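Local coordinates for glycosaminoglycan xylosylkinase (Hydra vulgaris, PDB 5XOM), which probably phosphorylates the xylose of the glycosaminoglycan–protein linkage region, as a member of the Fam20 kinase family, at residues A[48-53]-A[98-103]; A[104-109]-A[210-215]; A[260-265]-A[320-325]; A[266-271]-A[310-315]. One frame throughout, in Å; residues are numbered along the deposited sequence.

Interaction 1 of 4, residues A[48-53]-A[98-103]; sequences HAWDVW and FSLDGP
Pro103 lays its CD over one face of the His48 imidazole, a CH-pi contact in which CD sits 3.4 Å from the centroid of the His48 ring and 16° off its normal. The two side chains meet tip to tip. Next to them the indole of Trp50 gives its N-H to a backbone carbonyl: NE1 bonds Asp101 O at 3.1 Å, lying well above the plane of that carbonyl, while the oxygen stays near the edge of the indole. The benzo end of the ring rests on Leu100, with Trp50 CZ2 4.0 Å from Leu100 CB, and the two side chains cross at about a right angle. Gly102 suits its place because any CB would clash with Trp50 NE1. The contact thus fits the start of helix 49-56 to the turn after strand 96-100, in the five-stranded antiparallel sheet of what is probably the N-lobe of a kinase fold. His48 is held as the N-cap: with CG anti to its backbone N (chi1 -167°), ND1 accepts from Trp50 N at 3.0 Å, and CE1 lies over an indole face. Within 98-103, Asp101 OD1 accepts from Gly102 N at 2.9 Å, met from above the carboxylate plane. Farther out, Trp50 packs on Ala76 and Gln106, and Val52 touches Val68 of the second subunit.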
loop_
_atom_site.group_PDB
_atom_site.type_symbol
_atom_site.label_atom_id
_atom_site.label_comp_id
_atom_site.label_asym_id
_atom_site.label_seq_id
_atom_site.Cartn_x
_atom_site.Cartn_y
_atom_site.Cartn_z
ATOM N N HIS A 48 -12.824 7.523 0.472
ATOM C CA HIS A 48 -12.589 8.780 -0.226
ATOM C C HIS A 48 -11.121 9.182 -0.164
ATOM O O HIS A 48 -10.435 8.954 0.838
ATOM C CB HIS A 48 -13.449 9.913 0.326
ATOM C CG HIS A 48 -13.461 11.118 -0.563
ATOM N ND1 HIS A 48 -12.510 12.112 -0.481
ATOM C CD2 HIS A 48 -14.274 11.460 -1.593
ATOM C CE1 HIS A 48 -12.755 13.031 -1.400
ATOM N NE2 HIS A 48 -13.818 12.658 -2.089
ATOM N N ALA A 49 -10.649 9.789 -1.254
ATOM C CA ALA A 49 -9.234 10.121 -1.389
ATOM C C ALA A 49 -8.744 11.037 -0.271
ATOM O O ALA A 49 -7.608 10.893 0.195
ATOM C CB ALA A 49 -8.981 10.760 -2.750
ATOM N N TRP A 50 -9.566 11.993 0.176
ATOM C CA TRP A 50 -9.059 12.887 1.211
ATOM C C TRP A 50 -8.832 12.147 2.521
ATOM O O TRP A 50 -7.943 12.521 3.291
ATOM C CB TRP A 50 -9.990 14.081 1.430
ATOM C CG TRP A 50 -10.327 14.924 0.213
ATOM C CD1 TRP A 50 -11.463 15.661 0.035
ATOM C CD2 TRP A 50 -9.532 15.129 -0.976
ATOM N NE1 TRP A 50 -11.432 16.308 -1.179
ATOM C CE2 TRP A 50 -10.262 15.995 -1.820
ATOM C CE3 TRP A 50 -8.282 14.665 -1.408
ATOM C CZ2 TRP A 50 -9.786 16.405 -3.063
ATOM C CZ3 TRP A 50 -7.813 15.072 -2.646
ATOM C CH2 TRP A 50 -8.563 15.933 -3.458
ATOM N N ASP A 51 -9.586 11.074 2.771
ATOM C CA ASP A 51 -9.315 10.249 3.943
ATOM C C ASP A 51 -8.037 9.438 3.762
ATOM O O ASP A 51 -7.287 9.230 4.723
ATOM C CB ASP A 51 -10.503 9.331 4.226
ATOM C CG ASP A 51 -11.708 10.084 4.770
ATOM O OD1 ASP A 51 -11.523 11.026 5.573
ATOM O OD2 ASP A 51 -12.842 9.725 4.395
ATOM N N VAL A 52 -7.781 8.957 2.541
ATOM C CA VAL A 52 -6.517 8.281 2.257
ATOM C C VAL A 52 -5.341 9.196 2.573
ATOM O O VAL A 52 -4.336 8.762 3.150
ATOM C CB VAL A 52 -6.483 7.800 0.795
ATOM C CG1 VAL A 52 -5.130 7.178 0.472
ATOM C CG2 VAL A 52 -7.617 6.806 0.541
ATOM N N TRP A 53 -5.448 10.473 2.195
ATOM C CA TRP A 53 -4.398 11.446 2.486
ATOM C C TRP A 53 -4.238 11.653 3.987
ATOM O O TRP A 53 -3.120 11.620 4.514
ATOM C CB TRP A 53 -4.719 12.768 1.779
ATOM C CG TRP A 53 -3.895 13.982 2.175
ATOM C CD1 TRP A 53 -4.372 15.230 2.464
ATOM C CD2 TRP A 53 -2.465 14.067 2.295
ATOM N NE1 TRP A 53 -3.337 16.083 2.763
ATOM C CE2 TRP A 53 -2.155 15.395 2.666
ATOM C CE3 TRP A 53 -1.419 13.151 2.131
ATOM C CZ2 TRP A 53 -0.844 15.830 2.870
ATOM C CZ3 TRP A 53 -0.114 13.583 2.339
ATOM C CH2 TRP A 53 0.159 14.913 2.706
ATOM N N PHE A 98 -6.770 26.997 -3.506
ATOM C CA PHE A 98 -8.033 26.427 -3.962
ATOM C C PHE A 98 -8.605 25.490 -2.908
ATOM O O PHE A 98 -7.875 24.710 -2.291
ATOM C CB PHE A 98 -7.864 25.634 -5.265
ATOM C CG PHE A 98 -7.457 26.468 -6.451
ATOM C CD1 PHE A 98 -7.616 27.843 -6.453
ATOM C CD2 PHE A 98 -6.930 25.854 -7.582
ATOM C CE1 PHE A 98 -7.248 28.600 -7.563
ATOM C CE2 PHE A 98 -6.561 26.603 -8.692
ATOM C CZ PHE A 98 -6.720 27.973 -8.682
ATOM N N SER A 99 -9.915 25.555 -2.711
ATOM C CA SER A 99 -10.646 24.574 -1.925
ATOM C C SER A 99 -11.250 23.553 -2.881
ATOM O O SER A 99 -12.039 23.922 -3.752
ATOM C CB SER A 99 -11.739 25.241 -1.102
ATOM O OG SER A 99 -11.152 26.057 -0.112
ATOM N N LEU A 100 -10.871 22.284 -2.730
ATOM C CA LEU A 100 -11.423 21.234 -3.569
ATOM C C LEU A 100 -12.569 20.515 -2.865
ATOM O O LEU A 100 -12.539 20.283 -1.648
ATOM C CB LEU A 100 -10.359 20.213 -3.980
ATOM C CG LEU A 100 -9.087 20.821 -4.568
ATOM C CD1 LEU A 100 -8.045 19.734 -4.780
ATOM C CD2 LEU A 100 -9.398 21.606 -5.852
ATOM N N ASP A 101 -13.575 20.147 -3.655
ATOM C CA ASP A 101 -14.807 19.565 -3.148
ATOM C C ASP A 101 -14.561 18.150 -2.638
ATOM O O ASP A 101 -13.584 17.484 -3.003
ATOM C CB ASP A 101 -15.873 19.567 -4.241
ATOM C CG ASP A 101 -17.283 19.585 -3.685
ATOM O OD1 ASP A 101 -17.440 19.678 -2.451
ATOM O OD2 ASP A 101 -18.236 19.530 -4.493
ATOM N N GLY A 102 -15.476 17.693 -1.790
ATOM C CA GLY A 102 -15.451 16.354 -1.244
ATOM C C GLY A 102 -16.371 16.269 -0.041
ATOM O O GLY A 102 -16.998 17.261 0.348
ATOM N N PRO A 103 -16.488 15.083 0.566
ATOM C CA PRO A 103 -17.243 14.992 1.830
ATOM C C PRO A 103 -16.735 15.982 2.858
ATOM O O PRO A 103 -17.519 16.574 3.607
ATOM C CB PRO A 103 -17.017 13.540 2.272
ATOM C CG PRO A 103 -16.669 12.806 1.012
ATOM C CD PRO A 103 -15.904 13.791 0.173
#

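Interaction 2 of 4, residues A[104-109]-A[210-215]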
loop_
_atom_site.group_PDB
_atom_site.type_symbol
_atom_site.label_atom_id
_atom_site.label_comp_id
_atom_site.label_asym_id
_atom_site.label_seq_id
_atom_site.Cartn_x
_atom_site.Cartn_y
_atom_site.Cartn_z
ATOM N N GLN A 104 -15.422 16.165 2.907
ATOM C CA GLN A 104 -14.766 17.281 3.569
ATOM C C GLN A 104 -13.995 18.077 2.519
ATOM O O GLN A 104 -13.598 17.539 1.481
ATOM C CB GLN A 104 -13.828 16.779 4.667
ATOM C CG GLN A 104 -13.060 15.533 4.232
ATOM C CD GLN A 104 -12.035 15.054 5.243
ATOM O OE1 GLN A 104 -11.713 15.752 6.208
ATOM N NE2 GLN A 104 -11.526 13.841 5.033
ATOM N N ILE A 105 -13.797 19.363 2.780
ATOM C CA ILE A 105 -13.076 20.225 1.849
ATOM C C ILE A 105 -11.579 19.983 1.991
ATOM O O ILE A 105 -11.063 19.838 3.105
ATOM C CB ILE A 105 -13.434 21.701 2.105
ATOM C CG1 ILE A 105 -14.921 21.946 1.829
ATOM C CG2 ILE A 105 -12.579 22.618 1.261
ATOM C CD1 ILE A 105 -15.340 21.656 0.401
ATOM N N GLN A 106 -10.870 19.931 0.863
ATOM C CA GLN A 106 -9.421 19.756 0.854
ATOM C C GLN A 106 -8.767 20.938 0.153
ATOM O O GLN A 106 -8.992 21.159 -1.041
ATOM C CB GLN A 106 -9.023 18.448 0.172
ATOM C CG GLN A 106 -7.520 18.269 0.058
ATOM C CD GLN A 106 -6.847 18.162 1.417
ATOM O OE1 GLN A 106 -7.163 17.279 2.213
ATOM N NE2 GLN A 106 -5.923 19.070 1.691
ATOM N N ASN A 107 -7.939 21.678 0.884
ATOM C CA ASN A 107 -7.245 22.831 0.331
ATOM C C ASN A 107 -5.950 22.426 -0.369
ATOM O O ASN A 107 -5.288 21.454 0.013
ATOM C CB ASN A 107 -6.958 23.853 1.425
ATOM C CG ASN A 107 -8.204 24.596 1.851
ATOM O OD1 ASN A 107 -9.251 24.486 1.212
ATOM N ND2 ASN A 107 -8.102 25.354 2.933
ATOM N N VAL A 108 -5.612 23.172 -1.427
ATOM C CA VAL A 108 -4.342 23.033 -2.130
ATOM C C VAL A 108 -3.755 24.414 -2.390
ATOM O O VAL A 108 -4.475 25.413 -2.487
ATOM C CB VAL A 108 -4.476 22.260 -3.466
ATOM C CG1 VAL A 108 -4.886 20.813 -3.215
ATOM C CG2 VAL A 108 -5.454 22.959 -4.416
ATOM N N VAL A 109 -2.430 24.465 -2.463
ATOM C CA VAL A 109 -1.725 25.607 -3.034
ATOM C C VAL A 109 -1.706 25.445 -4.549
ATOM O O VAL A 109 -1.487 24.340 -5.060
ATOM C CB VAL A 109 -0.296 25.697 -2.465
ATOM C CG1 VAL A 109 0.493 26.818 -3.147
ATOM C CG2 VAL A 109 -0.324 25.879 -0.953
ATOM N N LEU A 210 -0.741 21.826 -8.296
ATOM C CA LEU A 210 -1.516 21.834 -7.060
ATOM C C LEU A 210 -0.758 21.039 -6.004
ATOM O O LEU A 210 -0.339 19.904 -6.267
ATOM C CB LEU A 210 -2.907 21.227 -7.278
ATOM C CG LEU A 210 -4.024 22.049 -7.936
ATOM C CD1 LEU A 210 -3.659 22.495 -9.330
ATOM C CD2 LEU A 210 -5.304 21.233 -7.989
ATOM N N ILE A 211 -0.587 21.625 -4.815
ATOM C CA ILE A 211 0.102 20.980 -3.700
ATOM C C ILE A 211 -0.866 20.877 -2.528
ATOM O O ILE A 211 -1.418 21.893 -2.089
ATOM C CB ILE A 211 1.365 21.752 -3.279
ATOM C CG1 ILE A 211 2.313 21.935 -4.468
ATOM C CG2 ILE A 211 2.082 21.007 -2.137
ATOM C CD1 ILE A 211 2.236 23.304 -5.113
ATOM N N LEU A 212 -1.055 19.659 -2.016
ATOM C CA LEU A 212 -1.973 19.428 -0.904
ATOM C C LEU A 212 -1.513 20.100 0.381
ATOM O O LEU A 212 -0.344 20.006 0.776
ATOM C CB LEU A 212 -2.129 17.937 -0.613
ATOM C CG LEU A 212 -2.977 17.058 -1.512
ATOM C CD1 LEU A 212 -2.920 15.638 -0.985
ATOM C CD2 LEU A 212 -4.413 17.566 -1.557
ATOM N N TRP A 213 -2.464 20.727 1.064
ATOM C CA TRP A 213 -2.261 21.099 2.455
ATOM C C TRP A 213 -2.096 19.870 3.330
ATOM O O TRP A 213 -2.782 18.860 3.149
ATOM C CB TRP A 213 -3.455 21.878 2.977
ATOM C CG TRP A 213 -3.452 23.302 2.677
ATOM C CD1 TRP A 213 -2.810 23.891 1.637
ATOM C CD2 TRP A 213 -4.088 24.329 3.413
ATOM N NE1 TRP A 213 -3.035 25.251 1.679
ATOM C CE2 TRP A 213 -3.814 25.547 2.760
ATOM C CE3 TRP A 213 -4.880 24.344 4.561
ATOM C CZ2 TRP A 213 -4.298 26.764 3.220
ATOM C CZ3 TRP A 213 -5.358 25.557 5.010
ATOM C CH2 TRP A 213 -5.070 26.757 4.343
ATOM N N LEU A 214 -1.206 19.974 4.307
ATOM C CA LEU A 214 -1.194 19.008 5.388
ATOM C C LEU A 214 -2.449 19.186 6.245
ATOM O O LEU A 214 -2.920 20.314 6.435
ATOM C CB LEU A 214 0.062 19.183 6.249
ATOM C CG LEU A 214 1.335 18.467 5.785
ATOM C CD1 LEU A 214 1.795 18.970 4.417
ATOM C CD2 LEU A 214 2.433 18.643 6.807
ATOM N N PRO A 215 -3.022 18.104 6.762
ATOM C CA PRO A 215 -4.189 18.244 7.636
ATOM C C PRO A 215 -3.833 18.968 8.925
ATOM O O PRO A 215 -2.668 19.078 9.313
ATOM C CB PRO A 215 -4.620 16.797 7.902
ATOM C CG PRO A 215 -3.472 15.951 7.495
ATOM C CD PRO A 215 -2.718 16.702 6.450
#
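Asn107 and Trp213 lie side by side where strand 106-109 meets 210-212, two antiparallel neighbours of the five-stranded sheet that, in a kinase fold, probably builds the N-lobe. Asn107 CB is the bump over the indole, 3.7 Å from the centroid of the five-membered ring of Trp213. The amide stands almost perpendicular to the ring, with ND2 over the benzo part, 3.4 Å from Trp213 CZ3, while OD1 bonds Ser99 on the next strand. Val109 CG2 packs at the edge of the same indole, 3.8 Å from Trp213 NE1.

Val108 and Leu212 form a non-hydrogen-bonded pair on one face. Here Leu212 CD2 wedges between Val108 CG1, at 3.7 Å, and Gln106 CG, while the other Val108 branch, CG2, leans on Leu210 CG. A branched valine and long leucines suit this closely filled face. The Gln106 chain bends at chi2 (64°), which turns CD; NE2 bonds Asn107 O at 3.0 Å, in the carbonyl plane on a lone pair. Trp213 N grips the same oxygen at 3.1 Å, tilted from that plane. An alanine at Gln106 would probably open a gap beside Leu212 CD2 and leave Asn107 O held by Trp213 N without its side-chain donor.

Val109 and Ile211 form the hydrogen-bonded pair, linked by two backbone bonds. Beyond it, Leu210 CA points its hydrogen at Val109 O, 3.2 Å away.

Interaction 3 of 4, residues A[260-265]-A[320-325]; sequences LLDLID and RLRSST
Leu261, on helix 259-273, faces Arg322 with their CA atoms 6.1 Å apart, and one turn on Asp265 faces Thr325, so the helix runs beside the junction of strand 321-322 and helix 323-334. Arg322, the N-cap residue of that second helix, carries the contact. Its chain leaves with CG anti to the backbone N (chi1 168°) and bends at chi3; Leu261 CB lies over one face of the guanidinium, toward its rim, 3.3 Å from Arg322 NH2. At the guanidinium edge two acids share NH1: Asp265 OD2 at 2.7 Å, a weak bond by its angle, and Asp262 OD1 at 3.1 Å, met nearly along its C-O axis. Both carboxylates are turned steeply to the guanidinium plane, 65° for Asp265. The charges have further partners: Arg149 forms a salt bridge with Asp265 OD2, Arg60 with Asp262 OD2, and Asp391 with Arg322 NH2. So dense a cluster probably balances its own charge in the buried interior.

The other oxygen of Asp265, OD1, accepts from Thr325 OG1 at 2.6 Å, the hydroxyl coming from above the carboxylate plane. A water donates to Asp265 OD1 and Leu261 O and accepts from Arg322 N at 3.0 Å, linking helix carbonyl and carboxylate to that backbone N-H. Toward the other end the contact turns apolar: Leu261 CD2 meets Arg320 CB, and Ile264 CD1 presses on Arg320 O at 3.2 Å. The whole is a buried salt-bridge network tying helix 259-273, probably the counterpart of helix αE in the kinase C-lobe, to the strand-helix junction 321-325 of the Fam20 kinase domain.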
loop_
_atom_site.group_PDB
_atom_site.type_symbol
_atom_site.label_atom_id
_atom_site.label_comp_id
_atom_site.label_asym_id
_atom_site.label_seq_id
_atom_site.Cartn_x
_atom_site.Cartn_y
_atom_site.Cartn_z
ATOM N N LEU A 260 19.653 16.829 12.616
ATOM C CA LEU A 260 20.796 17.156 11.766
ATOM C C LEU A 260 20.920 16.175 10.605
ATOM O O LEU A 260 21.229 16.579 9.478
ATOM C CB LEU A 260 22.085 17.190 12.594
ATOM C CG LEU A 260 23.374 17.343 11.784
ATOM C CD1 LEU A 260 23.477 18.756 11.240
ATOM C CD2 LEU A 260 24.586 17.044 12.661
ATOM N N LEU A 261 20.641 14.893 10.843
ATOM C CA LEU A 261 20.636 13.949 9.731
ATOM C C LEU A 261 19.501 14.244 8.755
ATOM O O LEU A 261 19.640 13.998 7.550
ATOM C CB LEU A 261 20.547 12.515 10.248
ATOM C CG LEU A 261 21.794 11.992 10.958
ATOM C CD1 LEU A 261 21.573 10.557 11.421
ATOM C CD2 LEU A 261 23.003 12.093 10.037
ATOM N N ASP A 262 18.375 14.764 9.248
ATOM C CA ASP A 262 17.319 15.212 8.342
ATOM C C ASP A 262 17.820 16.327 7.434
ATOM O O ASP A 262 17.579 16.307 6.222
ATOM C CB ASP A 262 16.088 15.669 9.128
ATOM C CG ASP A 262 15.211 14.509 9.584
ATOM O OD1 ASP A 262 15.592 13.335 9.371
ATOM O OD2 ASP A 262 14.135 14.774 10.158
ATOM N N LEU A 263 18.517 17.317 8.003
ATOM C CA LEU A 263 19.009 18.414 7.172
ATOM C C LEU A 263 20.058 17.943 6.175
ATOM O O LEU A 263 20.173 18.513 5.084
ATOM C CB LEU A 263 19.585 19.537 8.035
ATOM C CG LEU A 263 18.634 20.264 8.987
ATOM C CD1 LEU A 263 19.379 21.340 9.764
ATOM C CD2 LEU A 263 17.450 20.861 8.236
ATOM N N ILE A 264 20.809 16.894 6.513
ATOM C CA ILE A 264 21.771 16.346 5.564
ATOM C C ILE A 264 21.049 15.596 4.446
ATOM O O ILE A 264 21.396 15.739 3.265
ATOM C CB ILE A 264 22.798 15.468 6.301
ATOM C CG1 ILE A 264 23.568 16.320 7.322
ATOM C CG2 ILE A 264 23.755 14.831 5.313
ATOM C CD1 ILE A 264 24.566 15.556 8.187
ATOM N N ASP A 265 20.033 14.791 4.792
ATOM C CA ASP A 265 19.150 14.207 3.780
ATOM C C ASP A 265 18.613 15.279 2.842
ATOM O O ASP A 265 18.679 15.149 1.613
ATOM C CB ASP A 265 17.966 13.487 4.438
ATOM C CG ASP A 265 18.317 12.108 4.977
ATOM O OD1 ASP A 265 19.402 11.582 4.658
ATOM O OD2 ASP A 265 17.471 11.541 5.708
ATOM N N ARG A 320 28.398 13.314 8.114
ATOM C CA ARG A 320 27.521 12.317 8.699
ATOM C C ARG A 320 26.417 12.030 7.694
ATOM O O ARG A 320 25.964 12.932 6.979
ATOM C CB ARG A 320 26.946 12.801 10.034
ATOM C CG ARG A 320 28.034 13.189 11.045
ATOM C CD ARG A 320 27.476 13.976 12.221
ATOM N NE ARG A 320 26.444 13.239 12.937
ATOM C CZ ARG A 320 26.697 12.363 13.905
ATOM N NH1 ARG A 320 27.951 12.129 14.277
ATOM N NH2 ARG A 320 25.698 11.725 14.504
ATOM N N LEU A 321 25.995 10.775 7.624
ATOM C CA LEU A 321 24.995 10.387 6.643
ATOM C C LEU A 321 24.190 9.239 7.211
ATOM O O LEU A 321 24.761 8.249 7.678
ATOM C CB LEU A 321 25.632 9.979 5.308
ATOM C CG LEU A 321 24.668 9.507 4.209
ATOM C CD1 LEU A 321 23.609 10.561 3.889
ATOM C CD2 LEU A 321 25.428 9.118 2.949
ATOM N N ARG A 322 22.869 9.388 7.180
ATOM C CA ARG A 322 21.993 8.347 7.692
ATOM C C ARG A 322 22.136 7.080 6.866
ATOM O O ARG A 322 22.215 7.126 5.636
ATOM C CB ARG A 322 20.548 8.825 7.687
ATOM C CG ARG A 322 19.530 7.726 7.936
ATOM C CD ARG A 322 18.140 8.304 8.182
ATOM N NE ARG A 322 18.070 9.091 9.410
ATOM C CZ ARG A 322 17.669 10.352 9.455
ATOM N NH1 ARG A 322 17.296 10.996 8.349
ATOM N NH2 ARG A 322 17.628 11.003 10.615
ATOM N N SER A 323 22.149 5.940 7.560
ATOM C CA SER A 323 22.455 4.668 6.915
ATOM C C SER A 323 21.447 4.332 5.821
ATOM O O SER A 323 21.834 3.912 4.725
ATOM C CB SER A 323 22.520 3.554 7.960
ATOM O OG SER A 323 22.751 2.291 7.355
ATOM N N SER A 324 20.147 4.465 6.111
ATOM C CA SER A 324 19.135 4.143 5.105
ATOM C C SER A 324 19.279 5.019 3.863
ATOM O O SER A 324 19.065 4.553 2.737
ATOM C CB SER A 324 17.724 4.272 5.685
ATOM O OG SER A 324 17.508 5.542 6.275
ATOM N N THR A 325 19.621 6.297 4.050
ATOM C CA THR A 325 19.840 7.184 2.910
ATOM C C THR A 325 20.999 6.690 2.051
ATOM O O THR A 325 20.897 6.630 0.821
ATOM C CB THR A 325 20.102 8.610 3.398
ATOM O OG1 THR A 325 18.990 9.058 4.185
ATOM C CG2 THR A 325 20.269 9.557 2.210
HETATM O O HOH W 1 21.387 11.819 6.300
#

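Interaction 4 of 4, residues A[266-271]-A[310-315]; sequences TSIFDF and SILSPL
Leu312 covers one face of the Phe271 ring, and this is the tight part of the contact. CD1 stands above the ring centre, 3.7 Å from the centroid of the Phe271 ring, while Leu312 CG comes to 3.5 Å of Phe271 CG. Phe271 CG is anti to the backbone N (chi1 170°), and the ring also packs on Arg367, Leu370 and Val371 of helix 358-382. The second Leu312 branch, CD2, packs on Ile268, 3.9 Å from CG1. Ser267, small enough to let the turn come close, puts CB 3.8 Å from Pro314 CG and spends its hydroxyl on Ile264 O within its own helix. Helix 259-273, which probably matches αE in the C-lobe of protein kinases, here packs against the 3-10 turn 310-312 that leads into helix 313-318. An alanine at Phe271 would probably leave Leu312 CD1 without its ring face and open a gap toward helix 358-382.

The looser side belongs to the partly exposed Ile311. It still sets CB at the ring edge and CG2 at 3.5 Å from Phe271 N, but its outer CD1 only approaches Asp270 O at 4.0 Å. Slack too is the meeting of Ile268 CD1 with Leu315 CD2, 4.3 Å apart. Asp270, beside Ile311, directs its carboxylate to a salt bridge with Arg278.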
loop_
_atom_site.group_PDB
_atom_site.type_symbol
_atom_site.label_atom_id
_atom_site.label_comp_id
_atom_site.label_asym_id
_atom_site.label_seq_id
_atom_site.Cartn_x
_atom_site.Cartn_y
_atom_site.Cartn_z
ATOM N N THR A 266 18.044 16.341 3.419
ATOM C CA THR A 266 17.386 17.367 2.622
ATOM C C THR A 266 18.388 18.181 1.808
ATOM O O THR A 266 18.036 18.695 0.739
ATOM C CB THR A 266 16.538 18.257 3.535
ATOM O OG1 THR A 266 15.498 17.465 4.124
ATOM C CG2 THR A 266 15.898 19.410 2.762
ATOM N N SER A 267 19.632 18.302 2.279
ATOM C CA SER A 267 20.634 18.996 1.476
ATOM C C SER A 267 21.000 18.190 0.237
ATOM O O SER A 267 21.266 18.769 -0.823
ATOM C CB SER A 267 21.882 19.287 2.311
ATOM O OG SER A 267 22.670 18.122 2.479
ATOM N N ILE A 268 20.989 16.860 0.342
ATOM C CA ILE A 268 21.199 16.013 -0.827
ATOM C C ILE A 268 20.033 16.157 -1.796
ATOM O O ILE A 268 20.224 16.304 -3.010
ATOM C CB ILE A 268 21.392 14.549 -0.390
ATOM C CG1 ILE A 268 22.745 14.373 0.304
ATOM C CG2 ILE A 268 21.254 13.598 -1.578
ATOM C CD1 ILE A 268 22.884 13.052 1.028
ATOM N N PHE A 269 18.806 16.122 -1.270
ATOM C CA PHE A 269 17.627 16.278 -2.112
ATOM C C PHE A 269 17.608 17.652 -2.774
ATOM O O PHE A 269 17.345 17.768 -3.975
ATOM C CB PHE A 269 16.378 16.042 -1.262
ATOM C CG PHE A 269 15.073 16.368 -1.947
ATOM C CD1 PHE A 269 14.487 15.463 -2.822
ATOM C CD2 PHE A 269 14.397 17.549 -1.660
ATOM C CE1 PHE A 269 13.276 15.739 -3.432
ATOM C CE2 PHE A 269 13.170 17.836 -2.267
ATOM C CZ PHE A 269 12.613 16.922 -3.156
ATOM N N ASP A 270 17.918 18.703 -2.010
ATOM C CA ASP A 270 17.940 20.047 -2.578
ATOM C C ASP A 270 19.057 20.213 -3.598
ATOM O O ASP A 270 18.898 20.953 -4.579
ATOM C CB ASP A 270 18.075 21.088 -1.466
ATOM C CG ASP A 270 16.752 21.367 -0.767
ATOM O OD1 ASP A 270 15.683 21.148 -1.393
ATOM O OD2 ASP A 270 16.771 21.807 0.400
ATOM N N PHE A 271 20.189 19.548 -3.377
ATOM C CA PHE A 271 21.295 19.625 -4.325
ATOM C C PHE A 271 20.928 18.981 -5.655
ATOM O O PHE A 271 21.288 19.505 -6.717
ATOM C CB PHE A 271 22.545 18.977 -3.737
ATOM C CG PHE A 271 23.661 18.797 -4.732
ATOM C CD1 PHE A 271 24.364 19.886 -5.228
ATOM C CD2 PHE A 271 23.975 17.538 -5.207
ATOM C CE1 PHE A 271 25.393 19.704 -6.160
ATOM C CE2 PHE A 271 24.990 17.358 -6.137
ATOM C CZ PHE A 271 25.696 18.434 -6.612
ATOM N N SER A 310 27.552 24.245 -3.004
ATOM C CA SER A 310 27.328 24.837 -1.688
ATOM C C SER A 310 26.048 24.327 -1.034
ATOM O O SER A 310 25.934 24.374 0.196
ATOM C CB SER A 310 27.283 26.363 -1.789
ATOM O OG SER A 310 26.210 26.789 -2.618
ATOM N N ILE A 311 25.078 23.857 -1.825
ATOM C CA ILE A 311 23.859 23.295 -1.242
ATOM C C ILE A 311 24.181 22.079 -0.384
ATOM O O ILE A 311 23.523 21.832 0.637
ATOM C CB ILE A 311 22.853 22.951 -2.357
ATOM C CG1 ILE A 311 22.545 24.196 -3.201
ATOM C CG2 ILE A 311 21.584 22.356 -1.763
ATOM C CD1 ILE A 311 21.626 23.923 -4.417
ATOM N N LEU A 312 25.216 21.321 -0.756
ATOM C CA LEU A 312 25.608 20.116 -0.036
ATOM C C LEU A 312 26.422 20.407 1.219
ATOM O O LEU A 312 26.918 19.460 1.834
ATOM C CB LEU A 312 26.429 19.195 -0.948
ATOM C CG LEU A 312 25.718 18.290 -1.945
ATOM C CD1 LEU A 312 26.769 17.581 -2.779
ATOM C CD2 LEU A 312 24.790 17.291 -1.247
ATOM N N SER A 313 26.566 21.675 1.608
ATOM C CA SER A 313 27.401 22.031 2.755
ATOM C C SER A 313 27.103 21.241 4.026
ATOM O O SER A 313 28.068 20.855 4.709
ATOM C CB SER A 313 27.284 23.533 3.038
ATOM O OG SER A 313 28.102 24.278 2.158
ATOM N N PRO A 314 25.846 20.973 4.413
ATOM C CA PRO A 314 25.637 20.131 5.603
ATOM C C PRO A 314 26.312 18.776 5.495
ATOM O O PRO A 314 26.917 18.321 6.469
ATOM C CB PRO A 314 24.109 20.002 5.673
ATOM C CG PRO A 314 23.610 21.235 5.021
ATOM C CD PRO A 314 24.568 21.501 3.900
ATOM N N LEU A 315 26.256 18.126 4.326
ATOM C CA LEU A 315 26.928 16.840 4.196
ATOM C C LEU A 315 28.442 17.003 4.155
ATOM O O LEU A 315 29.167 16.257 4.821
ATOM C CB LEU A 315 26.440 16.101 2.946
ATOM C CG LEU A 315 27.198 14.809 2.641
ATOM C CD1 LEU A 315 26.788 13.712 3.609
ATOM C CD2 LEU A 315 26.945 14.384 1.203
#

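Overall arrangement
From the N terminus, interaction 1 closes the first loop, bringing helix 49-56 back against the turn after strand 96-100. Interaction 2 opens directly afterwards, on the next strand of the same sheet, and closes a loop of 100 residues at strand 205-212; the two touch, Leu100 N probably bonding Gln106 O. Interactions 3 and 4 come after them, both starting on helix 259-273. The loop of interaction 4 lies within that of interaction 3, and the pair touch where Ile264 meets Leu315. Interaction 1 thus ties helix 49-56 to the sheet and interaction 2 joins two of its strands, while interactions 3 and 4 tie helix 259-273 to the later 310-325 part; the centres of interactions 2 and 4 are about 28 Å apart.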